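Local structure of uridylate-specific endoribonuclease nsp11 (Prrsv 16244b, 5EYI) at residues L56-H60 against Y88-F92; G144-V148 against C178-V183. The protein probably cleaves RNA at uridylates, trimming the polyuridine tracts made during viral replication so that host double-stranded RNA sensors stay silent. The protein carries 1 engineered substitution. One frame throughout, in Å; residues are numbered along the deposited sequence.

Contact 1 of 2, residues L56-H60 against Y88-F92; sequences LRPIH and YLTKF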
ATOM      1  N   LEU A  56      21.637  -8.827  27.242  1.00 24.12           N
ATOM      2  CA  LEU A  56      21.808  -7.399  27.420  1.00 25.24           C
ATOM      3  C   LEU A  56      22.945  -6.861  26.559  1.00 25.31           C
ATOM      4  O   LEU A  56      22.939  -5.690  26.180  1.00 25.80           O
ATOM      5  CB  LEU A  56      22.053  -7.093  28.895  1.00 26.49           C
ATOM      6  CG  LEU A  56      21.901  -5.637  29.293  1.00 27.44           C
ATOM      7  CD1 LEU A  56      20.521  -5.104  28.904  1.00 28.44           C
ATOM      8  CD2 LEU A  56      22.127  -5.535  30.787  1.00 27.72           C
ATOM      9  N   ARG A  57      23.905  -7.728  26.249  1.00 25.42           N
ATOM     10  CA  ARG A  57      25.072  -7.387  25.439  1.00 25.65           C
ATOM     11  C   ARG A  57      25.196  -8.392  24.308  1.00 24.77           C
ATOM     12  O   ARG A  57      24.717  -9.518  24.443  1.00 23.67           O
ATOM     13  CB  ARG A  57      26.339  -7.459  26.297  1.00 26.06           C
ATOM     14  CG  ARG A  57      26.286  -6.624  27.561  1.00 26.87           C
ATOM     15  CD  ARG A  57      27.566  -6.788  28.365  1.00 27.79           C
ATOM     16  NE  ARG A  57      28.699  -6.102  27.752  1.00 27.95           N
ATOM     17  CZ  ARG A  57      29.933  -6.056  28.257  1.00 28.47           C
ATOM     18  NH1 ARG A  57      30.237  -6.667  29.400  1.00 28.02           N
ATOM     19  NH2 ARG A  57      30.880  -5.393  27.601  1.00 29.01           N
ATOM     20  N   PRO A  58      25.874  -8.015  23.210  1.00 26.12           N
ATOM     21  CA  PRO A  58      26.008  -8.966  22.097  1.00 27.81           C
ATOM     22  C   PRO A  58      26.816 -10.191  22.503  1.00 29.78           C
ATOM     23  O   PRO A  58      27.763 -10.059  23.276  1.00 31.98           O
ATOM     24  CB  PRO A  58      26.741  -8.169  20.999  1.00 27.59           C
ATOM     25  CG  PRO A  58      26.952  -6.791  21.519  1.00 26.90           C
ATOM     26  CD  PRO A  58      26.627  -6.769  22.985  1.00 26.45           C
ATOM     27  N   ILE A  59      26.416 -11.367  22.018  1.00 31.85           N
ATOM     28  CA  ILE A  59      27.122 -12.625  22.312  1.00 31.96           C
ATOM     29  C   ILE A  59      27.745 -13.292  21.087  1.00 31.78           C
ATOM     30  O   ILE A  59      28.443 -14.285  21.230  1.00 33.01           O
ATOM     31  CB  ILE A  59      26.216 -13.636  23.051  1.00 32.64           C
ATOM     32  CG1 ILE A  59      25.041 -14.102  22.179  1.00 33.58           C
ATOM     33  CG2 ILE A  59      25.702 -13.035  24.352  1.00 32.70           C
ATOM     34  CD1 ILE A  59      24.225 -15.213  22.821  1.00 33.97           C
ATOM     35  N   HIS A  60      27.496 -12.750  19.900  1.00 33.06           N
ATOM     36  CA  HIS A  60      27.956 -13.343  18.644  1.00 34.25           C
ATOM     37  C   HIS A  60      27.908 -12.244  17.593  1.00 35.44           C
ATOM     38  O   HIS A  60      27.228 -11.240  17.798  1.00 34.28           O
ATOM     39  CB  HIS A  60      27.030 -14.498  18.242  1.00 35.25           C
ATOM     40  CG  HIS A  60      27.608 -15.426  17.214  1.00 34.72           C
ATOM     41  ND1 HIS A  60      27.500 -15.208  15.857  1.00 33.55           N
ATOM     42  CD2 HIS A  60      28.269 -16.599  17.350  1.00 34.76           C
ATOM     43  CE1 HIS A  60      28.088 -16.190  15.202  1.00 34.41           C
ATOM     44  NE2 HIS A  60      28.558 -17.051  16.086  1.00 35.69           N
ATOM     45  N   TYR A  88      19.549  -7.770  22.919  1.00 20.17           N
ATOM     46  CA  TYR A  88      20.074  -8.434  21.723  1.00 20.95           C
ATOM     47  C   TYR A  88      19.399  -9.783  21.586  1.00 21.16           C
ATOM     48  O   TYR A  88      19.081 -10.410  22.584  1.00 20.19           O
ATOM     49  CB  TYR A  88      21.588  -8.648  21.822  1.00 21.80           C
ATOM     50  CG  TYR A  88      22.363  -7.371  21.656  1.00 22.27           C
ATOM     51  CD1 TYR A  88      22.599  -6.541  22.743  1.00 21.73           C
ATOM     52  CD2 TYR A  88      22.835  -6.978  20.406  1.00 22.32           C
ATOM     53  CE1 TYR A  88      23.283  -5.361  22.594  1.00 21.43           C
ATOM     54  CE2 TYR A  88      23.521  -5.791  20.251  1.00 22.21           C
ATOM     55  CZ  TYR A  88      23.739  -4.989  21.352  1.00 22.04           C
ATOM     56  OH  TYR A  88      24.413  -3.809  21.201  1.00 23.19           O
ATOM     57  N   LEU A  89      19.192 -10.217  20.345  1.00 21.64           N
ATOM     58  CA  LEU A  89      18.706 -11.564  20.058  1.00 22.10           C
ATOM     59  C   LEU A  89      19.723 -12.319  19.229  1.00 22.36           C
ATOM     60  O   LEU A  89      20.259 -11.790  18.256  1.00 22.49           O
ATOM     61  CB  LEU A  89      17.374 -11.530  19.300  1.00 22.05           C
ATOM     62  CG  LEU A  89      16.117 -11.199  20.102  1.00 21.73           C
ATOM     63  CD1 LEU A  89      14.906 -11.311  19.186  1.00 22.10           C
ATOM     64  CD2 LEU A  89      15.948 -12.077  21.327  1.00 21.24           C
ATOM     65  N   THR A  90      19.974 -13.564  19.615  1.00 22.65           N
ATOM     66  CA  THR A  90      20.822 -14.444  18.837  1.00 23.98           C
ATOM     67  C   THR A  90      20.083 -15.761  18.629  1.00 23.78           C
ATOM     68  O   THR A  90      19.678 -16.397  19.584  1.00 23.94           O
ATOM     69  CB  THR A  90      22.179 -14.673  19.534  1.00 24.69           C
ATOM     70  OG1 THR A  90      22.679 -13.423  20.021  1.00 24.40           O
ATOM     71  CG2 THR A  90      23.190 -15.259  18.552  1.00 25.03           C
ATOM     72  N   LYS A  91      19.902 -16.143  17.373  1.00 24.81           N
ATOM     73  CA  LYS A  91      19.150 -17.339  17.023  1.00 27.33           C
ATOM     74  C   LYS A  91      20.097 -18.454  16.602  1.00 28.32           C
ATOM     75  O   LYS A  91      20.855 -18.301  15.644  1.00 28.91           O
ATOM     76  CB  LYS A  91      18.186 -17.026  15.882  1.00 27.94           C
ATOM     77  CG  LYS A  91      17.418 -18.219  15.347  1.00 28.99           C
ATOM     78  CD  LYS A  91      16.256 -17.753  14.492  1.00 31.18           C
ATOM     79  CE  LYS A  91      15.633 -18.889  13.701  1.00 33.48           C
ATOM     80  NZ  LYS A  91      14.340 -18.444  13.103  1.00 34.80           N
ATOM     81  N   PHE A  92      20.037 -19.574  17.307  1.00 29.29           N
ATOM     82  CA  PHE A  92      20.806 -20.750  16.938  1.00 31.50           C
ATOM     83  C   PHE A  92      19.866 -21.791  16.386  1.00 33.45           C
ATOM     84  O   PHE A  92      18.867 -22.092  17.026  1.00 32.63           O
ATOM     85  CB  PHE A  92      21.516 -21.318  18.154  1.00 31.91           C
ATOM     86  CG  PHE A  92      22.580 -20.417  18.694  1.00 31.73           C
ATOM     87  CD1 PHE A  92      23.902 -20.555  18.277  1.00 32.67           C
ATOM     88  CD2 PHE A  92      22.265 -19.424  19.608  1.00 30.90           C
ATOM     89  CE1 PHE A  92      24.892 -19.715  18.773  1.00 32.78           C
ATOM     90  CE2 PHE A  92      23.247 -18.585  20.109  1.00 31.91           C
ATOM     91  CZ  PHE A  92      24.564 -18.734  19.697  1.00 32.10           C
TER
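The loop Leu56-His60 runs over one face of the strand Tyr88-Phe92, their end-to-end directions 42° apart. The nearest CA pairs are Pro58 with Tyr88 at 6.0 Å and His60 with Thr90 at 7.2 Å. The two backbones are not hydrogen-bonded to each other. The strand pairs instead with strand 51-55, and the loop meets it through side chains and the backbone at Leu56-Pro58. Tyr88 and Thr90 point toward the loop, Leu89 points away, and Phe92 leaves its backbone sideways but brings its ring close. Tyr88 buries the most surface. Its ring lies under Pro58 in a CH-pi contact, with Pro58 CD 3.9 Å from the ring centroid and over the face. Leu56 O approaches the edge of the same ring, 3.6 Å from Tyr88 CD1. Further along, Ile59 CG1 packs on Thr90 OG1 at 3.3 Å, and Ile59 CD1 reaches the ring edge of Phe92, 4.4 Å from CE2. His60 CB rests 3.9 Å from Thr90 CG2. The polar partner of Thr90 OG1 is Ser63 OG, which also accepts from Ile59 N and so ties the loop to the strand. Leu56 also borders the site of a bound 2-(2-methoxyethoxy)ethanol. This is a crossover connection: 56-60 opens the link between strands 51-55 and 64-67, which both pair antiparallel with strand 85-93, and it passes over that strand in the N-terminal domain.

Contact 2 of 2, residues G144-V148 against C178-V183; sequences GCHHV and CTLTDV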
ATOM      1  N   GLY A 144      -9.070   5.792   9.757  1.00 26.28           N
ATOM      2  CA  GLY A 144      -7.691   6.024  10.144  1.00 27.99           C
ATOM      3  C   GLY A 144      -7.298   6.030  11.618  1.00 28.35           C
ATOM      4  O   GLY A 144      -6.618   6.940  12.088  1.00 32.30           O
ATOM      5  N   CYS A 145      -7.664   4.994  12.340  1.00 26.34           N
ATOM      6  CA  CYS A 145      -7.256   4.867  13.731  1.00 25.02           C
ATOM      7  C   CYS A 145      -6.278   3.724  13.836  1.00 23.57           C
ATOM      8  O   CYS A 145      -6.559   2.711  14.470  1.00 24.92           O
ATOM      9  CB  CYS A 145      -8.485   4.619  14.586  1.00 24.72           C
ATOM     10  SG  CYS A 145      -9.589   6.021  14.505  1.00 25.47           S
ATOM     11  N   HIS A 146      -5.122   3.888  13.204  1.00 22.05           N
ATOM     12  CA  HIS A 146      -4.189   2.778  13.037  1.00 20.59           C
ATOM     13  C   HIS A 146      -3.018   2.769  14.019  1.00 20.03           C
ATOM     14  O   HIS A 146      -2.083   1.994  13.850  1.00 19.73           O
ATOM     15  CB  HIS A 146      -3.707   2.737  11.595  1.00 20.65           C
ATOM     16  CG  HIS A 146      -4.801   2.463  10.607  1.00 20.48           C
ATOM     17  ND1 HIS A 146      -5.244   3.412   9.716  1.00 20.67           N
ATOM     18  CD2 HIS A 146      -5.535   1.352  10.363  1.00 20.25           C
ATOM     19  CE1 HIS A 146      -6.198   2.898   8.962  1.00 20.49           C
ATOM     20  NE2 HIS A 146      -6.397   1.650   9.337  1.00 20.59           N
ATOM     21  N   HIS A 147      -3.084   3.584  15.067  1.00 18.85           N
ATOM     22  CA  HIS A 147      -2.015   3.638  16.048  1.00 18.16           C
ATOM     23  C   HIS A 147      -2.565   3.581  17.467  1.00 17.65           C
ATOM     24  O   HIS A 147      -3.706   3.959  17.719  1.00 16.84           O
ATOM     25  CB  HIS A 147      -1.158   4.891  15.852  1.00 17.90           C
ATOM     26  CG  HIS A 147       0.209   4.776  16.442  1.00 17.55           C
ATOM     27  ND1 HIS A 147       0.643   5.564  17.484  1.00 18.07           N
ATOM     28  CD2 HIS A 147       1.232   3.938  16.157  1.00 18.12           C
ATOM     29  CE1 HIS A 147       1.878   5.229  17.809  1.00 18.03           C
ATOM     30  NE2 HIS A 147       2.261   4.241  17.020  1.00 18.16           N
ATOM     31  N   VAL A 148      -1.727   3.105  18.381  1.00 17.10           N
ATOM     32  CA  VAL A 148      -2.071   2.990  19.791  1.00 17.13           C
ATOM     33  C   VAL A 148      -2.400   4.347  20.428  1.00 16.93           C
ATOM     34  O   VAL A 148      -3.067   4.399  21.459  1.00 17.40           O
ATOM     35  CB  VAL A 148      -0.930   2.302  20.578  1.00 17.08           C
ATOM     36  CG1 VAL A 148       0.265   3.237  20.737  1.00 17.25           C
ATOM     37  CG2 VAL A 148      -1.429   1.793  21.928  1.00 17.03           C
ATOM     38  N   CYS A 178     -10.267  -2.582  11.996  1.00 27.90           N
ATOM     39  CA  CYS A 178      -9.161  -1.748  11.583  1.00 28.12           C
ATOM     40  C   CYS A 178      -7.872  -2.188  12.291  1.00 24.81           C
ATOM     41  O   CYS A 178      -7.892  -2.594  13.454  1.00 22.97           O
ATOM     42  CB  CYS A 178      -9.525  -0.266  11.769  1.00 30.64           C
ATOM     43  SG  CYS A 178      -8.684   0.656  13.056  1.00 38.36           S
ATOM     44  N   THR A 179      -6.767  -2.154  11.549  1.00 22.43           N
ATOM     45  CA  THR A 179      -5.494  -2.662  12.030  1.00 21.20           C
ATOM     46  C   THR A 179      -4.781  -1.584  12.808  1.00 20.58           C
ATOM     47  O   THR A 179      -4.908  -0.404  12.510  1.00 20.26           O
ATOM     48  CB  THR A 179      -4.578  -3.140  10.893  1.00 20.87           C
ATOM     49  OG1 THR A 179      -4.397  -2.093   9.940  1.00 20.00           O
ATOM     50  CG2 THR A 179      -5.162  -4.363  10.209  1.00 21.42           C
ATOM     51  N   LEU A 180      -4.000  -2.005  13.789  1.00 19.96           N
ATOM     52  CA  LEU A 180      -3.377  -1.080  14.712  1.00 20.33           C
ATOM     53  C   LEU A 180      -2.028  -1.619  15.146  1.00 19.07           C
ATOM     54  O   LEU A 180      -1.885  -2.827  15.341  1.00 18.42           O
ATOM     55  CB  LEU A 180      -4.308  -0.920  15.910  1.00 21.80           C
ATOM     56  CG  LEU A 180      -3.919  -0.010  17.068  1.00 22.47           C
ATOM     57  CD1 LEU A 180      -5.200   0.552  17.685  1.00 23.34           C
ATOM     58  CD2 LEU A 180      -3.062  -0.724  18.109  1.00 22.55           C
ATOM     59  N   THR A 181      -1.046  -0.726  15.284  1.00 18.04           N
ATOM     60  CA  THR A 181       0.246  -1.065  15.890  1.00 18.19           C
ATOM     61  C   THR A 181       0.613  -0.011  16.922  1.00 17.93           C
ATOM     62  O   THR A 181      -0.055   1.014  17.025  1.00 17.07           O
ATOM     63  CB  THR A 181       1.381  -1.150  14.847  1.00 18.34           C
ATOM     64  OG1 THR A 181       1.751   0.161  14.405  1.00 18.24           O
ATOM     65  CG2 THR A 181       0.957  -1.981  13.654  1.00 18.85           C
ATOM     66  N   ASP A 182       1.671  -0.285  17.685  1.00 18.38           N
ATOM     67  CA  ASP A 182       2.285   0.722  18.553  1.00 18.72           C
ATOM     68  C   ASP A 182       3.735   1.048  18.171  1.00 19.13           C
ATOM     69  O   ASP A 182       4.528   1.471  19.022  1.00 19.18           O
ATOM     70  CB  ASP A 182       2.173   0.315  20.023  1.00 18.96           C
ATOM     71  CG  ASP A 182       3.013  -0.888  20.381  1.00 19.20           C
ATOM     72  OD1 ASP A 182       3.831  -1.352  19.552  1.00 18.53           O
ATOM     73  OD2 ASP A 182       2.855  -1.358  21.524  1.00 19.33           O
ATOM     74  N   VAL A 183       4.074   0.873  16.894  1.00 19.32           N
ATOM     75  CA  VAL A 183       5.425   1.170  16.437  1.00 19.98           C
ATOM     76  C   VAL A 183       5.730   2.663  16.599  1.00 19.25           C
ATOM     77  O   VAL A 183       4.841   3.509  16.459  1.00 19.39           O
ATOM     78  CB  VAL A 183       5.679   0.758  14.968  1.00 20.87           C
ATOM     79  CG1 VAL A 183       5.393  -0.722  14.770  1.00 21.65           C
ATOM     80  CG2 VAL A 183       4.864   1.596  13.996  1.00 21.95           C
TER
HETATM   81  O   HOH W   1       0.039   1.089  12.564  1.00 30.17           O
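This contact lies in the NendoU catalytic domain, where a loop that carries a predicted active-site histidine is held to the end of a beta strand. His146 and His147 bury the most surface, followed equally by Val148 and Leu180. His146 is one of three predicted catalytic positions. Its carbonyl O accepts from Thr181 N at 3.2 Å, and Leu180 CA lies 3.4 Å from the same O in a CA-H...O contact. Cys178 SG sits obliquely to the His146 ring, 4.8 Å from its centroid. The ring NE2 is hydrogen-bonded to Glu195 OE2 of the second subunit, so the neighbouring chain reaches this predicted site. His131, also predicted to be catalytic, has its side chain about 6 Å from that of His146 at the nearest atoms. Ala175, an engineered residue at a third predicted catalytic position, lies on the same strand as Cys178.

His147 is bridged to Thr181 by a single beta bridge, with the CA atoms 5.2 Å apart. Val148 N completes it with a weak hydrogen bond to Thr181 O at 3.0 Å. The His147 ring reaches past the bridge, and its NE2 donates to Val183 O at 2.7 Å. Its ND1 is hydrogen-bonded to Thr149 OG1, so both ring nitrogens are engaged. Val148 and Leu180 add an apolar patch, their side chains also meeting Ile110 of helix 109-112. A water links the two segments: it donates to His146 O at 2.6 Å and hydrogen-bonds Thr181 OG1 at 2.7 Å.

Overall arrangement
The two contacts come in series along the chain and lie on opposite sides of its centre. Their centres are about 30 Å apart and their nearest atoms about 15 Å apart, so they do not touch. Contact 1 belongs to the N-terminal domain and its mixed sheet, built round strand 85-93. Contact 2 belongs to the NendoU domain, at the end of strand 173-180, which pairs antiparallel with strand 163-169. They share no strand or sheet. Contact 1 is partly buried and away from the predicted catalytic residues. Contact 2 is buried and holds His146; all three predicted catalytic positions fall in the NendoU range, so the predicted site belongs to the second domain.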